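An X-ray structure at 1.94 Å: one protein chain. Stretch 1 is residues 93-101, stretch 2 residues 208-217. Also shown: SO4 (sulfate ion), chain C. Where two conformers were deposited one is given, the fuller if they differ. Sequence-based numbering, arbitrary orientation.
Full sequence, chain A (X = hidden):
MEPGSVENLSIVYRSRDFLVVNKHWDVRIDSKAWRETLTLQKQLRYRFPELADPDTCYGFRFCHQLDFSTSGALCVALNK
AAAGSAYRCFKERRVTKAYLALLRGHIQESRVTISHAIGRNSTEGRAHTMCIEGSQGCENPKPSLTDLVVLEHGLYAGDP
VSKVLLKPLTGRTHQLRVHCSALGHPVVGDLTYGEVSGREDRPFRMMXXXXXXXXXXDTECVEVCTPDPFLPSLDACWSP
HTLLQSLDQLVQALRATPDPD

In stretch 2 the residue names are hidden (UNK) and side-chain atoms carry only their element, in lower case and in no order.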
# COMPACT_ATOMS: atom_id res chain seq x y z
N ARG A 93 11.75 11.64 6.88
CA ARG A 93 11.28 10.32 7.28
C ARG A 93 10.44 10.36 8.57
O ARG A 93 10.61 9.51 9.42
CB ARG A 93 12.48 9.35 7.45
CG ARG A 93 12.94 8.71 6.16
CD ARG A 93 13.72 9.68 5.31
NE ARG A 93 14.44 9.00 4.23
CZ ARG A 93 15.17 9.61 3.31
NH1 ARG A 93 15.80 8.90 2.38
NH2 ARG A 93 15.28 10.94 3.30
N ARG A 94 9.52 11.33 8.68
CA ARG A 94 8.66 11.45 9.86
C ARG A 94 7.22 10.98 9.58
O ARG A 94 6.37 11.09 10.45
CB ARG A 94 8.66 12.90 10.35
CG ARG A 94 10.07 13.37 10.74
CD ARG A 94 10.08 14.67 11.50
NE ARG A 94 9.82 15.83 10.63
CZ ARG A 94 8.66 16.47 10.50
NH1 ARG A 94 8.56 17.52 9.69
NH2 ARG A 94 7.58 16.06 11.16
N VAL A 95 6.96 10.39 8.40
CA VAL A 95 5.61 9.90 8.02
C VAL A 95 5.41 8.46 8.45
O VAL A 95 6.35 7.67 8.39
CB VAL A 95 5.40 10.08 6.50
CG1 VAL A 95 4.14 9.37 5.98
CG2 VAL A 95 5.40 11.56 6.16
N THR A 96 4.18 8.11 8.89
CA THR A 96 3.82 6.74 9.25
C THR A 96 2.83 6.22 8.20
O THR A 96 1.87 6.92 7.86
CB THR A 96 3.23 6.67 10.65
OG1 THR A 96 4.18 7.21 11.56
CG2 THR A 96 2.88 5.25 11.08
N LYS A 97 3.06 5.00 7.70
CA LYS A 97 2.17 4.38 6.74
C LYS A 97 1.95 2.93 7.08
O LYS A 97 2.88 2.28 7.53
CB LYS A 97 2.80 4.40 5.34
CG LYS A 97 3.17 5.73 4.76
CD LYS A 97 3.41 5.61 3.26
CE LYS A 97 3.99 6.87 2.66
NZ LYS A 97 4.46 6.67 1.26
N ALA A 98 0.75 2.40 6.80
CA ALA A 98 0.45 0.99 6.90
C ALA A 98 -0.49 0.60 5.78
O ALA A 98 -1.27 1.42 5.25
CB ALA A 98 -0.13 0.61 8.26
N TYR A 99 -0.38 -0.65 5.36
CA TYR A 99 -1.14 -1.18 4.25
C TYR A 99 -1.79 -2.45 4.66
O TYR A 99 -1.31 -3.12 5.56
CB TYR A 99 -0.20 -1.54 3.07
CG TYR A 99 0.56 -0.39 2.49
CD1 TYR A 99 1.55 0.27 3.22
CD2 TYR A 99 0.31 0.06 1.19
CE1 TYR A 99 2.22 1.37 2.71
CE2 TYR A 99 1.02 1.13 0.65
CZ TYR A 99 1.96 1.79 1.42
OH TYR A 99 2.73 2.79 0.92
N LEU A 100 -2.84 -2.82 3.93
CA LEU A 100 -3.48 -4.11 4.05
C LEU A 100 -3.20 -4.85 2.78
O LEU A 100 -3.10 -4.22 1.71
CB LEU A 100 -5.00 -3.96 4.19
CG LEU A 100 -5.49 -3.29 5.44
CD1 LEU A 100 -6.96 -3.01 5.36
CD2 LEU A 100 -5.19 -4.12 6.69
N ALA A 101 -3.17 -6.19 2.85
CA ALA A 101 -2.97 -7.02 1.67
C ALA A 101 -3.50 -8.39 1.86
O ALA A 101 -3.60 -8.85 3.00
CB ALA A 101 -1.49 -7.11 1.33
N UNK A 208 -3.49 -4.99 -2.62
CA UNK A 208 -2.63 -4.15 -1.80
C UNK A 208 -3.34 -2.83 -1.70
O UNK A 208 -3.81 -2.34 -2.71
c UNK A 208 1.12 -3.11 -2.35
c UNK A 208 0.08 -3.85 -0.25
c UNK A 208 -1.21 -4.01 -2.42
c UNK A 208 -0.20 -3.19 -1.61
N UNK A 209 -3.48 -2.30 -0.46
CA UNK A 209 -4.24 -1.11 -0.17
C UNK A 209 -3.52 -0.27 0.87
O UNK A 209 -3.15 -0.79 1.93
c UNK A 209 -6.49 -0.42 0.79
c UNK A 209 -5.59 -1.55 0.43
c UNK A 209 -6.89 0.02 2.02
c UNK A 209 -7.79 1.29 0.47
n UNK A 209 -7.73 1.09 1.80
n UNK A 209 -7.07 0.39 -0.18
N UNK A 210 -3.32 1.01 0.59
CA UNK A 210 -2.67 1.93 1.54
C UNK A 210 -3.75 2.33 2.51
O UNK A 210 -4.65 3.09 2.18
c UNK A 210 -2.09 3.13 0.79
N UNK A 211 -3.67 1.81 3.71
CA UNK A 211 -4.71 1.89 4.72
C UNK A 211 -4.56 3.03 5.69
O UNK A 211 -5.50 3.79 5.87
c UNK A 211 -7.31 -0.25 8.76
c UNK A 211 -6.99 0.41 6.48
c UNK A 211 -5.10 0.02 7.89
c UNK A 211 -5.95 -0.22 8.95
c UNK A 211 -7.84 0.07 7.53
c UNK A 211 -5.60 0.39 6.65
c UNK A 211 -4.69 0.55 5.48
N UNK A 212 -3.39 3.19 6.29
CA UNK A 212 -3.14 4.16 7.33
C UNK A 212 -2.06 5.12 6.85
O UNK A 212 -1.08 4.70 6.24
c UNK A 212 -1.85 6.23 11.79
c UNK A 212 -2.72 3.44 8.62
c UNK A 212 -2.42 4.40 9.75
c UNK A 212 -3.17 5.90 11.50
c UNK A 212 -3.44 4.93 10.53
c UNK A 212 -0.83 5.70 11.04
o UNK A 212 -1.50 7.13 12.77
c UNK A 212 -1.11 4.77 10.04
N UNK A 213 -2.28 6.41 7.08
CA UNK A 213 -1.30 7.43 6.68
C UNK A 213 -1.32 8.55 7.71
O UNK A 213 -2.38 9.01 8.10
c UNK A 213 -1.62 7.94 5.27
c UNK A 213 -0.81 9.14 4.71
c UNK A 213 0.63 8.73 4.40
c UNK A 213 -1.51 9.71 3.45
N UNK A 214 -0.16 8.93 8.22
CA UNK A 214 -0.03 10.00 9.19
C UNK A 214 1.11 10.88 8.74
O UNK A 214 2.21 10.37 8.61
n UNK A 214 2.43 8.79 14.90
c UNK A 214 0.24 9.47 10.59
c UNK A 214 0.95 10.21 12.91
c UNK A 214 1.32 8.26 14.40
n UNK A 214 0.92 7.08 14.83
c UNK A 214 0.11 10.54 11.68
n UNK A 214 0.62 8.91 13.47
N UNK A 215 0.84 12.19 8.50
CA UNK A 215 1.82 13.16 8.02
C UNK A 215 1.81 14.29 9.09
O UNK A 215 0.89 15.09 9.13
c UNK A 215 1.45 13.66 6.62
c UNK A 215 2.54 14.61 6.10
c UNK A 215 0.66 12.80 4.31
c UNK A 215 1.21 12.45 5.64
N UNK A 216 2.78 14.27 10.01
CA UNK A 216 2.77 15.23 11.13
C UNK A 216 3.35 16.58 10.73
O UNK A 216 4.45 16.93 11.15
c UNK A 216 4.61 13.75 11.40
c UNK A 216 3.89 13.30 10.15
c UNK A 216 3.58 14.51 12.19
N UNK A 217 2.61 17.35 9.93
CA UNK A 217 3.11 18.66 9.47
C UNK A 217 3.09 19.71 10.59
O UNK A 217 2.39 19.55 11.59
o UNK A 217 1.09 19.76 8.61
c UNK A 217 2.35 19.19 8.22
c UNK A 217 2.14 18.13 7.14
S SO4 C . 14.06 5.44 2.94
O1 SO4 C . 14.82 4.33 3.53
O2 SO4 C . 14.99 6.37 2.35
O3 SO4 C . 13.22 4.98 1.87
O4 SO4 C . 13.24 6.08 3.95

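Position 208 carries four carbons, forked at the second, and one tip of the fork lies 3.9 Å from Ala101 CB; the fork beyond a single CH2 makes it Leu208. Its CD1 also reaches Tyr99 CB at 4.1 Å, so one methyl bridges two residues on the same sheet face.

Position 209 has one carbon, its CB, 3.9 Å from Leu100 O, and then a five-membered ring of three carbons and two nitrogens: His209. Both ring nitrogens are hydrogen-bonded elsewhere in the structure, and the hydrogen bonds to stretch 1 are made by the backbone: Leu100 N donates to His209 O, and His209 N to Leu100 O, each at 2.9 Å.

Position 210 shows a lone carbon, CB, 3.7 Å from Tyr99 CE2: Ala210. Tyr99 CD2 lies 3.5 Å from Ala210 CA.

Position 211 bears one carbon and a six-carbon ring without a heteroatom, and Leu100 CD1 lies over the face of that ring, 3.9 Å from its centroid: Phe211. The approach is a CH-pi contact.

Position 212 repeats that ring with an oxygen at its far end; the ring meets Thr96 CG2 with its edge, and its CB packs on Ala98 CB at 3.9 Å: Tyr212. The ring atom nearest Thr96 CG2 is Tyr212 CE2, at 3.7 Å.

Position 213 again has four carbons forked at the second, and one tip touches Val95 CG1 and Lys97 CG: Leu213. Leu213 CD1 is 3.9 Å from each, so the aliphatic part of the lysine serves as apolar surface.

Position 214 runs three carbons, a nitrogen, then a carbon with two more nitrogens, and Thr96 OG1 lies over one face of that end group: Arg214. Arg214 NE donates to Tyr212 OH at 2.9 Å along the same strand.

Position 215 has four carbons forked at the first, one arm two carbons long, and the short arm approaches Val95 CG2: Ile215. Its CG2 lies 4.2 Å from Val95 CG2.

Position 216 closes three carbons onto its own nitrogen, and its carbonyl O accepts from Arg94 NH2 at 3.2 Å: Pro216.

Position 217, one carbon carrying an oxygen and a carbon, makes no side-chain contact with stretch 1: Thr217.

The rule is an antiparallel ladder with one bulge. Thr96 pairs with Arg214, Ala98 with Tyr212 and Leu100 with His209 through reciprocal backbone bonds. At the bulge Ala98 O accepts from both Phe211 N (2.9 Å) and Tyr212 N (3.0 Å), absorbing the extra residue, and Phe211 points toward stretch 1. The non-hydrogen-bonded pairs come closest, Tyr99 CA to Ala210 CA at 4.4 Å, and there the aromatic ring packs on the single methyl of Ala210. Beyond the ladder the Arg94 side chain adds a hydrogen bond to the Pro216 carbonyl.

Stretch 2 (208-217) LHAFYLRIPT
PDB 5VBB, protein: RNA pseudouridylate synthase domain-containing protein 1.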